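Local coordinates for exported protein (Bacteroides fragilis, PDB 4I17) that is of unknown function but, as an exported protein built of TPR repeats, probably offers a helical scaffold for binding other proteins, at residues N139-T144 with V200-E205; K21-A26 with A52-K57. One frame throughout, in Å; residues are numbered along the deposited sequence.

Contact 1 of 2, residues N139-T144 with V200-E205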
ATOM      1  N   ASN A 139      -1.204   6.477   8.824  1.00 22.44           N
ATOM      2  CA  ASN A 139      -1.024   5.914   7.485  1.00 21.50           C
ATOM      3  C   ASN A 139       0.438   5.973   7.043  1.00 20.63           C
ATOM      4  O   ASN A 139       0.968   4.956   6.578  1.00 18.88           O
ATOM      5  CB  ASN A 139      -1.955   6.620   6.487  1.00 21.60           C
ATOM      6  CG  ASN A 139      -3.356   6.101   6.648  1.00 36.21           C
ATOM      7  OD1 ASN A 139      -3.691   5.027   6.159  1.00 32.80           O
ATOM      8  ND2 ASN A 139      -4.163   6.772   7.448  1.00 27.06           N
ATOM      9  N   TYR A 140       1.121   7.116   7.203  1.00 16.83           N
ATOM     10  CA  TYR A 140       2.532   7.141   6.818  1.00 15.99           C
ATOM     11  C   TYR A 140       3.354   6.167   7.660  1.00 20.99           C
ATOM     12  O   TYR A 140       4.262   5.560   7.123  1.00 20.38           O
ATOM     13  CB  TYR A 140       3.135   8.534   6.934  1.00 16.08           C
ATOM     14  CG  TYR A 140       2.537   9.578   6.011  1.00 17.28           C
ATOM     15  CD1 TYR A 140       2.374   9.323   4.651  1.00 20.06           C
ATOM     16  CD2 TYR A 140       2.279  10.875   6.470  1.00 18.11           C
ATOM     17  CE1 TYR A 140       1.949  10.316   3.772  1.00 22.47           C
ATOM     18  CE2 TYR A 140       1.834  11.872   5.601  1.00 18.89           C
ATOM     19  CZ  TYR A 140       1.669  11.585   4.257  1.00 22.65           C
ATOM     20  OH  TYR A 140       1.270  12.563   3.381  1.00 22.71           O
ATOM     21  N   LYS A 141       3.015   5.978   8.953  1.00 18.08           N
ATOM     22  CA  LYS A 141       3.732   4.990   9.793  1.00 18.55           C
ATOM     23  C   LYS A 141       3.586   3.582   9.253  1.00 25.24           C
ATOM     24  O   LYS A 141       4.565   2.815   9.257  1.00 25.74           O
ATOM     25  CB  LYS A 141       3.241   5.043  11.241  1.00 20.57           C
ATOM     26  CG  LYS A 141       3.833   6.239  11.966  1.00 33.19           C
ATOM     27  CD  LYS A 141       4.096   5.904  13.422  1.00 53.27           C
ATOM     28  CE  LYS A 141       4.818   7.029  14.107  1.00 68.41           C
ATOM     29  NZ  LYS A 141       5.939   6.570  14.972  1.00 81.70           N
ATOM     30  N   HIS A 142       2.391   3.237   8.735  1.00 21.78           N
ATOM     31  CA  HIS A 142       2.198   1.913   8.120  1.00 23.50           C
ATOM     32  C   HIS A 142       3.065   1.751   6.892  1.00 25.96           C
ATOM     33  O   HIS A 142       3.570   0.654   6.638  1.00 24.53           O
ATOM     34  CB  HIS A 142       0.743   1.700   7.742  1.00 26.91           C
ATOM     35  CG  HIS A 142      -0.140   1.316   8.890  1.00 33.53           C
ATOM     36  ND1 HIS A 142      -0.077   0.046   9.453  1.00 38.37           N
ATOM     37  CD2 HIS A 142      -1.132   2.012   9.493  1.00 38.18           C
ATOM     38  CE1 HIS A 142      -1.016   0.018  10.388  1.00 39.52           C
ATOM     39  NE2 HIS A 142      -1.666   1.188  10.466  1.00 39.76           N
ATOM     40  N   ALA A 143       3.294   2.838   6.129  1.00 22.67           N
ATOM     41  CA  ALA A 143       4.155   2.717   4.938  1.00 23.19           C
ATOM     42  C   ALA A 143       5.622   2.468   5.344  1.00 30.76           C
ATOM     43  O   ALA A 143       6.402   2.068   4.501  1.00 33.48           O
ATOM     44  CB  ALA A 143       4.050   3.962   4.056  1.00 22.66           C
ATOM     45  N   THR A 144       5.994   2.686   6.621  1.00 28.96           N
ATOM     46  CA  THR A 144       7.369   2.410   7.092  1.00 30.33           C
ATOM     47  C   THR A 144       7.546   0.908   7.394  1.00 38.29           C
ATOM     48  O   THR A 144       8.679   0.498   7.641  1.00 39.67           O
ATOM     49  CB  THR A 144       7.780   3.266   8.336  1.00 34.73           C
ATOM     50  OG1 THR A 144       7.086   2.810   9.498  1.00 34.04           O
ATOM     51  CG2 THR A 144       7.556   4.756   8.161  1.00 31.00           C
ATOM     52  N   VAL A 200      12.150  16.732  13.286  1.00 16.34           N
ATOM     53  CA  VAL A 200      13.611  16.593  13.242  0.50 16.33           C
ATOM     54  C   VAL A 200      14.001  15.110  13.337  1.00 20.13           C
ATOM     55  O   VAL A 200      14.926  14.653  12.637  1.00 19.07           O
ATOM     56  CB  VAL A 200      14.294  17.428  14.357  0.50 20.03           C
ATOM     57  CG1 VAL A 200      15.798  17.145  14.444  0.50 19.48           C
ATOM     58  CG2 VAL A 200      14.054  18.909  14.146  0.50 20.42           C
ATOM     59  N   ASP A 201      13.310  14.375  14.204  1.00 18.33           N
ATOM     60  CA  ASP A 201      13.607  12.956  14.423  1.00 19.23           C
ATOM     61  C   ASP A 201      13.221  12.118  13.215  1.00 20.11           C
ATOM     62  O   ASP A 201      14.038  11.305  12.790  1.00 20.10           O
ATOM     63  CB  ASP A 201      12.908  12.446  15.693  1.00 22.11           C
ATOM     64  CG  ASP A 201      13.550  12.958  16.979  1.00 41.04           C
ATOM     65  OD1 ASP A 201      14.681  13.531  16.908  1.00 41.40           O
ATOM     66  OD2 ASP A 201      12.956  12.754  18.055  1.00 46.35           O
ATOM     67  N   TYR A 202      12.020  12.324  12.628  1.00 14.52           N
ATOM     68  CA  TYR A 202      11.647  11.541  11.427  1.00 14.99           C
ATOM     69  C   TYR A 202      12.587  11.857  10.261  1.00 17.57           C
ATOM     70  O   TYR A 202      12.982  10.982   9.509  1.00 17.34           O
ATOM     71  CB  TYR A 202      10.223  11.899  11.005  1.00 16.58           C
ATOM     72  CG  TYR A 202       9.141  11.290  11.863  1.00 17.79           C
ATOM     73  CD1 TYR A 202       9.116   9.920  12.119  1.00 21.86           C
ATOM     74  CD2 TYR A 202       8.091  12.063  12.337  1.00 18.86           C
ATOM     75  CE1 TYR A 202       8.080   9.337  12.854  1.00 24.58           C
ATOM     76  CE2 TYR A 202       7.046  11.496  13.069  1.00 20.56           C
ATOM     77  CZ  TYR A 202       7.052  10.135  13.332  1.00 30.84           C
ATOM     78  OH  TYR A 202       6.029   9.586  14.060  1.00 32.64           O
ATOM     79  N   LEU A 203      12.922  13.125  10.101  1.00 15.41           N
ATOM     80  CA  LEU A 203      13.801  13.523   8.994  1.00 16.54           C
ATOM     81  C   LEU A 203      15.200  12.978   9.213  1.00 20.22           C
ATOM     82  O   LEU A 203      15.825  12.494   8.276  1.00 19.24           O
ATOM     83  CB  LEU A 203      13.808  15.046   8.826  1.00 16.32           C
ATOM     84  CG  LEU A 203      12.485  15.659   8.328  1.00 17.74           C
ATOM     85  CD1 LEU A 203      12.506  17.168   8.488  1.00 18.11           C
ATOM     86  CD2 LEU A 203      12.232  15.312   6.829  1.00 18.24           C
ATOM     87  N   GLY A 204      15.662  12.988  10.452  1.00 17.47           N
ATOM     88  CA  GLY A 204      16.962  12.414  10.801  1.00 18.52           C
ATOM     89  C   GLY A 204      17.039  10.941  10.418  1.00 21.20           C
ATOM     90  O   GLY A 204      18.050  10.499   9.867  1.00 21.26           O
ATOM     91  N   GLU A 205      15.956  10.196  10.706  0.50 17.36           N
ATOM     92  CA  GLU A 205      15.810   8.777  10.378  0.50 16.89           C
ATOM     93  C   GLU A 205      15.908   8.556   8.857  0.50 20.33           C
ATOM     94  O   GLU A 205      16.562   7.615   8.416  0.50 19.11           O
ATOM     95  CB  GLU A 205      14.458   8.273  10.885  0.50 17.53           C
ATOM     96  CG  GLU A 205      14.373   7.961  12.365  0.50 24.95           C
ATOM     97  CD  GLU A 205      13.110   7.167  12.637  0.50 44.48           C
ATOM     98  OE1 GLU A 205      13.098   5.952  12.331  0.50 39.30           O
ATOM     99  OE2 GLU A 205      12.094   7.785  13.026  0.50 34.56           O
TER
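Lys-141 and Tyr-202 alone join these two helical segments, each reaching across a gap that leaves their CA atoms 10.4 Å apart. The apolar part of the contact is thin: the outer methylene of the lysine lies at the hydroxyl end of the phenol, near the ring plane, with CE 3.9 Å from CZ. Its modelled approach to OH is shorter than real atoms would allow, so the exact placing of this exposed chain end is doubtful. The two side chains cross at about a right angle. The lysine is modelled with bends at chi2 and chi4; a long, flexible chain suits such a span, but its end carries the same doubt.

Polar interactions lie mostly beside the pair. Lys-141 NZ stands 3.2 Å from Tyr-202 OH, but the angle is too poor for a hydrogen bond; the hydroxyl instead bonds to Glu-137, one helical turn before the lysine. Within the first segment Thr-144 OG1 donates to Lys-141 O in the carbonyl plane, on a lone pair, and Thr-144 N gives the same oxygen a second bond. Helix 149-174 touches both segments: Tyr-140 and Tyr-202 each contact its Leu-159.

The chemistry thus implies that Glu-137 gives the tyrosine hydroxyl its polar partner on helix 133-143, while the lysine adds little more than a loose contact.

Contact 2 of 2, residues K21-A26 with A52-K57. With SO4 (sulfate ion), chain C.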
ATOM      1  N   LYS A  21      -6.260 -15.313 -26.830  1.00 19.87           N
ATOM      2  CA  LYS A  21      -6.730 -14.146 -26.074  1.00 19.22           C
ATOM      3  C   LYS A  21      -8.276 -14.177 -25.874  1.00 23.26           C
ATOM      4  O   LYS A  21      -8.902 -13.116 -25.696  1.00 24.85           O
ATOM      5  CB  LYS A  21      -6.269 -12.826 -26.756  1.00 23.15           C
ATOM      6  CG  LYS A  21      -6.016 -11.709 -25.761  1.00 27.98           C
ATOM      7  CD  LYS A  21      -5.592 -10.420 -26.450  1.00 38.66           C
ATOM      8  CE  LYS A  21      -5.512  -9.293 -25.446  1.00 46.48           C
ATOM      9  NZ  LYS A  21      -5.223  -7.985 -26.099  1.00 59.72           N
ATOM     10  N   ASN A  22      -8.902 -15.384 -25.894  0.50 18.97           N
ATOM     11  CA  ASN A  22     -10.325 -15.424 -25.571  0.50 18.35           C
ATOM     12  C   ASN A  22     -10.423 -15.801 -24.114  0.50 21.01           C
ATOM     13  O   ASN A  22     -10.559 -16.969 -23.769  0.50 19.71           O
ATOM     14  CB  ASN A  22     -11.165 -16.342 -26.454  0.50 20.31           C
ATOM     15  CG  ASN A  22     -12.664 -16.089 -26.306  0.50 32.92           C
ATOM     16  OD1 ASN A  22     -13.230 -15.874 -25.222  0.50 14.42           O
ATOM     17  ND2 ASN A  22     -13.355 -16.097 -27.405  0.50 28.58           N
ATOM     18  N   TYR A  23     -10.340 -14.794 -23.256  1.00 18.75           N
ATOM     19  CA  TYR A  23     -10.391 -14.981 -21.804  1.00 17.24           C
ATOM     20  C   TYR A  23     -11.726 -15.524 -21.321  1.00 17.51           C
ATOM     21  O   TYR A  23     -11.723 -16.278 -20.347  1.00 17.46           O
ATOM     22  CB  TYR A  23     -10.091 -13.679 -21.072  1.00 19.65           C
ATOM     23  CG  TYR A  23      -8.781 -13.032 -21.476  1.00 22.93           C
ATOM     24  CD1 TYR A  23      -7.562 -13.695 -21.292  1.00 26.41           C
ATOM     25  CD2 TYR A  23      -8.748 -11.730 -21.964  1.00 22.81           C
ATOM     26  CE1 TYR A  23      -6.346 -13.077 -21.612  1.00 27.88           C
ATOM     27  CE2 TYR A  23      -7.545 -11.096 -22.256  1.00 24.13           C
ATOM     28  CZ  TYR A  23      -6.345 -11.767 -22.081  1.00 32.37           C
ATOM     29  OH  TYR A  23      -5.173 -11.098 -22.366  1.00 27.18           O
ATOM     30  N   ALA A  24     -12.870 -15.182 -21.995  1.00 15.74           N
ATOM     31  CA  ALA A  24     -14.183 -15.688 -21.534  1.00 16.09           C
ATOM     32  C   ALA A  24     -14.275 -17.200 -21.709  1.00 19.44           C
ATOM     33  O   ALA A  24     -14.774 -17.899 -20.819  1.00 20.05           O
ATOM     34  CB  ALA A  24     -15.308 -15.036 -22.306  1.00 18.18           C
ATOM     35  N   VAL A  25     -13.828 -17.712 -22.857  1.00 16.67           N
ATOM     36  CA  VAL A  25     -13.836 -19.163 -23.072  1.00 16.29           C
ATOM     37  C   VAL A  25     -12.822 -19.826 -22.131  1.00 19.12           C
ATOM     38  O   VAL A  25     -13.113 -20.897 -21.594  1.00 17.22           O
ATOM     39  CB  VAL A  25     -13.562 -19.561 -24.542  1.00 20.73           C
ATOM     40  CG1 VAL A  25     -13.395 -21.088 -24.668  1.00 21.22           C
ATOM     41  CG2 VAL A  25     -14.708 -19.079 -25.420  1.00 20.54           C
ATOM     42  N   ALA A  26     -11.630 -19.239 -21.971  1.00 17.90           N
ATOM     43  CA  ALA A  26     -10.617 -19.859 -21.098  1.00 17.28           C
ATOM     44  C   ALA A  26     -11.170 -19.954 -19.691  1.00 20.32           C
ATOM     45  O   ALA A  26     -11.057 -20.986 -19.049  1.00 18.53           O
ATOM     46  CB  ALA A  26      -9.327 -19.052 -21.122  1.00 17.63           C
ATOM     47  N   ALA A  52     -10.703 -14.539 -15.198  1.00 16.59           N
ATOM     48  CA  ALA A  52     -11.909 -14.020 -14.493  1.00 17.44           C
ATOM     49  C   ALA A  52     -11.825 -12.517 -14.287  1.00 19.97           C
ATOM     50  O   ALA A  52     -12.806 -11.793 -14.497  1.00 20.55           O
ATOM     51  CB  ALA A  52     -12.074 -14.713 -13.144  1.00 17.56           C
ATOM     52  N   ASP A  53     -10.641 -12.022 -13.903  1.00 16.57           N
ATOM     53  CA  ASP A  53     -10.489 -10.595 -13.662  1.00 15.95           C
ATOM     54  C   ASP A  53     -10.616  -9.862 -14.990  1.00 21.18           C
ATOM     55  O   ASP A  53     -11.275  -8.821 -15.025  1.00 20.88           O
ATOM     56  CB  ASP A  53      -9.153 -10.305 -12.988  1.00 18.01           C
ATOM     57  CG  ASP A  53      -9.005  -8.840 -12.650  1.00 31.22           C
ATOM     58  OD1 ASP A  53      -9.637  -8.391 -11.660  1.00 29.64           O
ATOM     59  OD2 ASP A  53      -8.330  -8.128 -13.412  1.00 36.27           O
ATOM     60  N   ASN A  54     -10.069 -10.463 -16.098  1.00 18.73           N
ATOM     61  CA  ASN A  54     -10.101  -9.831 -17.432  1.00 19.45           C
ATOM     62  C   ASN A  54     -11.526  -9.720 -17.962  1.00 22.72           C
ATOM     63  O   ASN A  54     -11.812  -8.814 -18.732  1.00 24.79           O
ATOM     64  CB  ASN A  54      -9.236 -10.582 -18.444  1.00 21.99           C
ATOM     65  CG  ASN A  54      -7.749 -10.615 -18.159  1.00 39.04           C
ATOM     66  OD1 ASN A  54      -7.219  -9.938 -17.283  1.00 30.76           O
ATOM     67  ND2 ASN A  54      -7.037 -11.461 -18.871  1.00 31.93           N
ATOM     68  N   ILE A  55     -12.429 -10.609 -17.540  1.00 17.69           N
ATOM     69  CA  ILE A  55     -13.803 -10.549 -18.044  1.00 17.19           C
ATOM     70  C   ILE A  55     -14.752  -9.969 -16.979  1.00 20.33           C
ATOM     71  O   ILE A  55     -15.975 -10.020 -17.126  1.00 19.34           O
ATOM     72  CB  ILE A  55     -14.278 -11.910 -18.591  1.00 19.27           C
ATOM     73  CG1 ILE A  55     -14.329 -12.980 -17.462  1.00 19.16           C
ATOM     74  CG2 ILE A  55     -13.399 -12.346 -19.790  1.00 20.90           C
ATOM     75  CD1 ILE A  55     -14.796 -14.378 -17.904  1.00 25.52           C
ATOM     76  N   LYS A  56     -14.173  -9.345 -15.952  1.00 17.96           N
ATOM     77  CA  LYS A  56     -14.868  -8.620 -14.892  1.00 17.60           C
ATOM     78  C   LYS A  56     -15.660  -9.501 -13.914  1.00 21.80           C
ATOM     79  O   LYS A  56     -16.592  -9.015 -13.280  1.00 22.01           O
ATOM     80  CB  LYS A  56     -15.771  -7.506 -15.471  1.00 21.16           C
ATOM     81  CG  LYS A  56     -14.977  -6.535 -16.340  1.00 33.26           C
ATOM     82  CD  LYS A  56     -15.838  -5.411 -16.884  1.00 42.09           C
ATOM     83  CE  LYS A  56     -15.045  -4.547 -17.826  1.00 54.28           C
ATOM     84  NZ  LYS A  56     -14.090  -3.672 -17.095  1.00 71.76           N
ATOM     85  N   LYS A  57     -15.264 -10.763 -13.754  1.00 17.00           N
ATOM     86  CA  LYS A  57     -15.861 -11.661 -12.760  0.50 17.47           C
ATOM     87  C   LYS A  57     -14.920 -11.565 -11.555  1.00 21.23           C
ATOM     88  O   LYS A  57     -14.114 -12.472 -11.291  1.00 19.87           O
ATOM     89  CB  LYS A  57     -16.015 -13.092 -13.326  0.50 19.30           C
ATOM     90  CG  LYS A  57     -16.889 -13.167 -14.591  0.50 14.49           C
ATOM     91  CD  LYS A  57     -17.153 -14.636 -14.976  0.60 20.39           C
ATOM     92  CE  LYS A  57     -17.993 -14.808 -16.229  0.60 19.90           C
ATOM     93  NZ  LYS A  57     -19.353 -14.237 -16.090  0.60 19.62           N
TER
HETATM   94  S   SO4 C 302     -12.791 -12.057 -24.192  1.00 42.25           S
HETATM   95  O1  SO4 C 302     -13.260 -13.367 -23.989  1.00 38.19           O
HETATM   96  O2  SO4 C 302     -11.369 -11.951 -23.890  1.00 42.95           O
HETATM   97  O3  SO4 C 302     -12.972 -11.672 -25.593  1.00 45.97           O
HETATM   98  O4  SO4 C 302     -13.564 -11.135 -23.354  1.00 46.08           O
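Tyr-23 meets Asn-54, and Ala-24 meets Ile-55, where the start of helix 23-36 packs against the end of helix 42-54, neighbours in the helix-turn-helix succession of a TPR fold. Ala-52 opens the second segment; its methyl points away from residues 21-26 and touches Phe-27, further along helix 23-36, and Ala-61 of helix 58-70. At Asn-54 the side chain lies over the face of the tyrosine. ND2 sits 3.1 Å above the ring plane at its centre, with ring and amide planes 68° apart, so the amide is tilted steeply against the ring rather than stacked flat. CB adds a CH-pi contact 4.2 Å from the centroid. Ile-55 follows, the first residue to leave helical geometry. Its chi1 of 64° places CG2 anti to the carbonyl carbon, and that branch fits against the helix start, 3.6 Å from Ala-24 N, 3.8 Å from Tyr-23 CB and 4.1 Å from Ala-24 CB; a small alanine lets the branched residue come this near. Lys-56, with positive phi, is the C-prime residue of a Schellman motif, which Lys-57 N closes by bonding to Ala-52 O at 2.8 Å. Lys-57 is the N-cap residue of the next helix.

On the first segment, Asn-22, in the conformer given, caps helix 23-36 through OD1, which accepts from Val-25 N although the donor lies well above its carbonyl plane. The first amides of the helix also bind a sulfate, probably from the crystallisation liquor: Tyr-23 N bonds to O2, and Ala-24 N to O1 at 2.7 Å and 160°.

Overall arrangement
Contact 2 closes before contact 1 opens, so the two stand in series along an all-helical chain. Their centres are 42 Å apart, on opposite sides of the chain's centre, and their nearest atoms are about 23 Å apart. They share no helix: contact 2 joins helices 23-36 and 42-54 near the N-terminus, contact 1 helices 133-143 and 182-209 toward the C-terminus, with helices 58-70 to 110-129 coming between them in sequence. Each links helices near in sequence, with one helix intervening in contact 1 and none in contact 2. Such local, successive packing builds the elongated TPR array, consistent with an extended surface for partners.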